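Local coordinates for protein Ufm1-specific protease (Caenorhabditis elegans, PDB 5EJJ) that cleaves the peptide bond at the C-terminal glycine of the ubiquitin-like modifier UFM1 as a thiol protease, removing it from target proteins, at residues P329-L341 / S406-V418. Numbering follows the deposited sequence.
Sequences PSSKPVLRLSQAL and SWFILNGYTDKPV
Arg-336 faces Gly-412 and Gln-339 faces Leu-410, with CA atoms 5.4 and 5.2 Å apart, where the loop after helix 312-325 passes the end of helix 396-409. That helix closes in a Schellman motif: Tyr-413 N bonds to Phe-408 O and Gly-412 N to Ile-409 O, an acceptor less surely placed; glycine suits the C' position because its phi is positive (87°). Lacking a side chain, Gly-412 also lets Gln-339 lie against its backbone, CG to CA 3.6 Å. The Gln-339 amide is held from its own loop, since OE1 accepts from Arg-336 N over 3.2 Å at a nearly straight 168°, while NE2 bonds to Pro-333 O from above that carbonyl's plane. A water accepts from NE2 and donates weakly to Leu-410 O; a second donates to Asn-411 OD1 and accepts, weakly, from Lys-332 NZ. Pro-333 sets CG over one face of the Tyr-413 ring, toward its rim, a CH-pi contact 4.2 Å from the centroid, the side chains crossing at about a right angle. Tyr-413 CG, beside its backbone N (chi1 -77°), brings the phenol back to this rigid, apolar proline although Tyr-413 CB points away. Arg-336, bent at chi2 and chi3, lays its methylene CG on Gly-412, while small Ser-338 fits near the Ile-409 and Thr-414 carbonyls. Joining the UfSP2 N-terminal and C78 peptidase family regions, the interface rests on packing and two water bridges, each with a weak leg, rather than on direct hydrogen bonds.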
loop_
_atom_site.group_PDB
_atom_site.type_symbol
_atom_site.label_atom_id
_atom_site.label_comp_id
_atom_site.label_asym_id
_atom_site.label_seq_id
_atom_site.Cartn_x
_atom_site.Cartn_y
_atom_site.Cartn_z
ATOM N N PRO A 329 4.239 -8.066 -8.035
ATOM C CA PRO A 329 5.032 -9.297 -7.915
ATOM C C PRO A 329 4.161 -10.475 -7.493
ATOM O O PRO A 329 3.202 -10.273 -6.742
ATOM C CB PRO A 329 6.030 -8.948 -6.814
ATOM C CG PRO A 329 5.285 -7.979 -5.925
ATOM C CD PRO A 329 4.303 -7.240 -6.811
ATOM N N SER A 330 4.495 -11.678 -7.957
ATOM C CA SER A 330 3.645 -12.865 -7.767
ATOM C C SER A 330 3.925 -13.686 -6.504
ATOM O O SER A 330 3.169 -14.576 -6.150
ATOM C CB SER A 330 3.761 -13.767 -8.979
ATOM O OG SER A 330 5.118 -14.083 -9.211
ATOM N N SER A 331 5.001 -13.360 -5.814
ATOM C CA SER A 331 5.388 -14.082 -4.618
ATOM C C SER A 331 4.460 -13.890 -3.411
ATOM O O SER A 331 4.617 -14.588 -2.405
ATOM C CB SER A 331 6.797 -13.651 -4.215
ATOM O OG SER A 331 6.778 -12.347 -3.654
ATOM N N LYS A 332 3.520 -12.945 -3.488
ATOM C CA LYS A 332 2.722 -12.555 -2.311
ATOM C C LYS A 332 1.475 -11.728 -2.656
ATOM O O LYS A 332 1.363 -11.208 -3.769
ATOM C CB LYS A 332 3.596 -11.803 -1.292
ATOM C CG LYS A 332 4.285 -10.556 -1.829
ATOM C CD LYS A 332 5.246 -9.937 -0.807
ATOM C CE LYS A 332 5.720 -8.566 -1.287
ATOM N NZ LYS A 332 6.499 -7.800 -0.266
ATOM N N PRO A 333 0.527 -11.605 -1.703
ATOM C CA PRO A 333 -0.649 -10.783 -1.994
ATOM C C PRO A 333 -0.366 -9.278 -1.970
ATOM O O PRO A 333 0.458 -8.783 -1.195
ATOM C CB PRO A 333 -1.631 -11.160 -0.871
ATOM C CG PRO A 333 -0.797 -11.594 0.242
ATOM C CD PRO A 333 0.415 -12.255 -0.383
ATOM N N VAL A 334 -1.077 -8.561 -2.836
ATOM C CA VAL A 334 -0.990 -7.109 -2.907
ATOM C C VAL A 334 -2.379 -6.461 -2.857
ATOM O O VAL A 334 -2.525 -5.395 -2.279
ATOM C CB VAL A 334 -0.237 -6.648 -4.176
ATOM C CG1 VAL A 334 -0.095 -5.154 -4.201
ATOM C CG2 VAL A 334 1.132 -7.295 -4.230
ATOM N N LEU A 335 -3.399 -7.117 -3.420
ATOM C CA LEU A 335 -4.696 -6.463 -3.644
ATOM C C LEU A 335 -5.852 -7.089 -2.882
ATOM O O LEU A 335 -6.993 -7.082 -3.358
ATOM C CB LEU A 335 -5.043 -6.492 -5.134
ATOM C CG LEU A 335 -4.025 -5.843 -6.069
ATOM C CD1 LEU A 335 -4.417 -6.100 -7.492
ATOM C CD2 LEU A 335 -3.935 -4.354 -5.796
ATOM N N ARG A 336 -5.583 -7.656 -1.715
ATOM C CA ARG A 336 -6.670 -8.212 -0.927
ATOM C C ARG A 336 -7.389 -7.084 -0.228
ATOM O O ARG A 336 -6.767 -6.108 0.188
ATOM C CB ARG A 336 -6.145 -9.196 0.100
ATOM C CG ARG A 336 -5.274 -10.261 -0.500
ATOM C CD ARG A 336 -6.083 -11.170 -1.382
ATOM N NE ARG A 336 -7.138 -11.823 -0.616
ATOM C CZ ARG A 336 -6.980 -12.964 0.054
ATOM N NH1 ARG A 336 -5.796 -13.591 0.042
ATOM N NH2 ARG A 336 -8.012 -13.472 0.729
ATOM N N LEU A 337 -8.701 -7.229 -0.096
ATOM C CA LEU A 337 -9.546 -6.254 0.583
ATOM C C LEU A 337 -8.925 -5.813 1.903
ATOM O O LEU A 337 -8.999 -4.652 2.301
ATOM C CB LEU A 337 -10.912 -6.886 0.829
ATOM C CG LEU A 337 -12.158 -6.024 0.653
ATOM C CD1 LEU A 337 -11.861 -4.767 -0.147
ATOM C CD2 LEU A 337 -13.223 -6.865 -0.027
ATOM N N SER A 338 -8.289 -6.773 2.559
ATOM C CA SER A 338 -7.621 -6.591 3.841
ATOM C C SER A 338 -6.428 -5.629 3.770
ATOM O O SER A 338 -6.001 -5.062 4.784
ATOM C CB SER A 338 -7.165 -7.971 4.320
ATOM O OG SER A 338 -5.890 -7.905 4.932
ATOM N N GLN A 339 -5.898 -5.450 2.559
ATOM C CA GLN A 339 -4.699 -4.654 2.341
ATOM C C GLN A 339 -4.984 -3.209 1.911
ATOM O O GLN A 339 -4.065 -2.369 1.873
ATOM C CB GLN A 339 -3.852 -5.309 1.272
ATOM C CG GLN A 339 -3.482 -6.703 1.578
ATOM C CD GLN A 339 -2.423 -7.227 0.633
ATOM O OE1 GLN A 339 -2.721 -8.009 -0.271
ATOM N NE2 GLN A 339 -1.171 -6.804 0.842
ATOM N N ALA A 340 -6.243 -2.931 1.567
ATOM C CA ALA A 340 -6.647 -1.608 1.109
ATOM C C ALA A 340 -6.428 -0.576 2.204
ATOM O O ALA A 340 -6.714 -0.825 3.364
ATOM C CB ALA A 340 -8.077 -1.631 0.692
ATOM N N LEU A 341 -5.901 0.580 1.844
ATOM C CA LEU A 341 -5.742 1.626 2.833
ATOM C C LEU A 341 -7.136 2.038 3.249
ATOM O O LEU A 341 -8.093 1.954 2.476
ATOM C CB LEU A 341 -4.963 2.808 2.260
ATOM C CG LEU A 341 -3.751 2.279 1.505
ATOM C CD1 LEU A 341 -2.907 3.386 0.871
ATOM C CD2 LEU A 341 -2.909 1.399 2.410
ATOM N N SER A 406 -1.518 -8.552 13.504
ATOM C CA SER A 406 -1.875 -7.422 12.669
ATOM C C SER A 406 -1.065 -7.426 11.374
ATOM O O SER A 406 -1.576 -7.066 10.312
ATOM C CB SER A 406 -1.689 -6.114 13.428
ATOM O OG SER A 406 -0.336 -5.703 13.414
ATOM N N TRP A 407 0.188 -7.857 11.449
ATOM C CA TRP A 407 1.000 -7.932 10.241
ATOM C C TRP A 407 0.367 -8.885 9.248
ATOM O O TRP A 407 0.409 -8.644 8.051
ATOM C CB TRP A 407 2.432 -8.357 10.544
ATOM C CG TRP A 407 3.344 -8.427 9.362
ATOM C CD1 TRP A 407 4.311 -7.537 9.038
ATOM C CD2 TRP A 407 3.402 -9.460 8.364
ATOM N NE1 TRP A 407 4.964 -7.935 7.893
ATOM C CE2 TRP A 407 4.420 -9.113 7.460
ATOM C CE3 TRP A 407 2.689 -10.639 8.140
ATOM C CZ2 TRP A 407 4.742 -9.899 6.361
ATOM C CZ3 TRP A 407 3.016 -11.418 7.030
ATOM C CH2 TRP A 407 4.031 -11.046 6.165
ATOM N N PHE A 408 -0.235 -9.964 9.735
ATOM C CA PHE A 408 -0.842 -10.939 8.827
ATOM C C PHE A 408 -2.143 -10.466 8.134
ATOM O O PHE A 408 -2.471 -10.936 7.030
ATOM C CB PHE A 408 -0.997 -12.313 9.500
ATOM C CG PHE A 408 0.261 -13.143 9.465
ATOM C CD1 PHE A 408 1.162 -13.110 10.522
ATOM C CD2 PHE A 408 0.552 -13.942 8.359
ATOM C CE1 PHE A 408 2.327 -13.861 10.478
ATOM C CE2 PHE A 408 1.721 -14.697 8.304
ATOM C CZ PHE A 408 2.610 -14.653 9.361
ATOM N N ILE A 409 -2.880 -9.544 8.748
ATOM C CA ILE A 409 -4.006 -8.991 8.016
ATOM C C ILE A 409 -3.539 -7.879 7.083
ATOM O O ILE A 409 -3.789 -7.928 5.870
ATOM C CB ILE A 409 -5.206 -8.591 8.903
ATOM C CG1 ILE A 409 -4.783 -7.723 10.075
ATOM C CG2 ILE A 409 -5.883 -9.841 9.473
ATOM C CD1 ILE A 409 -5.700 -7.925 11.303
ATOM N N LEU A 410 -2.780 -6.928 7.617
ATOM C CA LEU A 410 -2.270 -5.818 6.810
ATOM C C LEU A 410 -1.419 -6.257 5.615
ATOM O O LEU A 410 -0.982 -5.416 4.823
ATOM C CB LEU A 410 -1.490 -4.833 7.676
ATOM C CG LEU A 410 -2.366 -3.710 8.232
ATOM C CD1 LEU A 410 -3.661 -4.266 8.757
ATOM C CD2 LEU A 410 -1.673 -2.922 9.323
ATOM N N ASN A 411 -1.188 -7.564 5.479
ATOM C CA ASN A 411 -0.361 -8.087 4.400
ATOM C C ASN A 411 -1.086 -9.082 3.518
ATOM O O ASN A 411 -0.497 -9.639 2.582
ATOM C CB ASN A 411 0.943 -8.648 4.939
ATOM C CG ASN A 411 1.947 -7.545 5.264
ATOM O OD1 ASN A 411 2.872 -7.278 4.486
ATOM N ND2 ASN A 411 1.746 -6.874 6.399
ATOM N N GLY A 412 -2.376 -9.267 3.817
ATOM C CA GLY A 412 -3.300 -9.992 2.953
ATOM C C GLY A 412 -3.329 -11.491 3.158
ATOM O O GLY A 412 -3.619 -12.259 2.230
ATOM N N TYR A 413 -3.037 -11.915 4.386
ATOM C CA TYR A 413 -2.874 -13.337 4.666
ATOM C C TYR A 413 -4.080 -13.904 5.409
ATOM O O TYR A 413 -4.400 -15.086 5.261
ATOM C CB TYR A 413 -1.551 -13.595 5.380
ATOM C CG TYR A 413 -0.352 -13.546 4.448
ATOM C CD1 TYR A 413 0.636 -12.572 4.593
ATOM C CD2 TYR A 413 -0.207 -14.469 3.417
ATOM C CE1 TYR A 413 1.745 -12.531 3.750
ATOM C CE2 TYR A 413 0.890 -14.437 2.568
ATOM C CZ TYR A 413 1.865 -13.463 2.737
ATOM O OH TYR A 413 2.966 -13.414 1.897
ATOM N N THR A 414 -4.757 -13.046 6.175
ATOM C CA THR A 414 -6.072 -13.365 6.713
ATOM C C THR A 414 -6.918 -12.118 6.835
ATOM O O THR A 414 -6.408 -11.011 6.785
ATOM C CB THR A 414 -6.017 -13.954 8.122
ATOM O OG1 THR A 414 -5.160 -13.145 8.937
ATOM C CG2 THR A 414 -5.538 -15.401 8.094
ATOM N N ASP A 415 -8.215 -12.322 7.028
ATOM C CA ASP A 415 -9.169 -11.240 7.232
ATOM C C ASP A 415 -9.728 -11.307 8.651
ATOM O O ASP A 415 -10.431 -10.389 9.095
ATOM C CB ASP A 415 -10.299 -11.353 6.211
ATOM C CG ASP A 415 -10.493 -12.785 5.712
ATOM O OD1 ASP A 415 -10.021 -13.733 6.403
ATOM O OD2 ASP A 415 -11.114 -12.959 4.629
ATOM N N LYS A 416 -9.407 -12.402 9.354
ATOM C CA LYS A 416 -9.800 -12.592 10.755
ATOM C C LYS A 416 -9.126 -11.541 11.619
ATOM O O LYS A 416 -7.928 -11.286 11.471
ATOM C CB LYS A 416 -9.405 -13.983 11.263
ATOM C CG LYS A 416 -9.478 -15.127 10.248
ATOM C CD LYS A 416 -9.228 -16.473 10.953
ATOM C CE LYS A 416 -9.117 -17.655 9.988
ATOM N NZ LYS A 416 -10.415 -18.371 9.787
ATOM N N PRO A 417 -9.884 -10.935 12.540
ATOM C CA PRO A 417 -9.385 -9.808 13.346
ATOM C C PRO A 417 -8.418 -10.250 14.455
ATOM O O PRO A 417 -8.488 -11.396 14.911
ATOM C CB PRO A 417 -10.663 -9.236 13.957
ATOM C CG PRO A 417 -11.564 -10.440 14.106
ATOM C CD PRO A 417 -11.229 -11.374 12.957
ATOM N N VAL A 418 -7.530 -9.355 14.887
ATOM C CA VAL A 418 -6.603 -9.688 15.973
ATOM C C VAL A 418 -7.342 -10.069 17.263
ATOM O O VAL A 418 -8.248 -9.357 17.707
ATOM C CB VAL A 418 -5.520 -8.591 16.216
ATOM C CG1 VAL A 418 -5.166 -7.924 14.909
ATOM C CG2 VAL A 418 -5.961 -7.553 17.257
HETATM O O HOH W 1 5.129 -8.509 2.758
HETATM O O HOH W 2 0.745 -4.927 1.970
#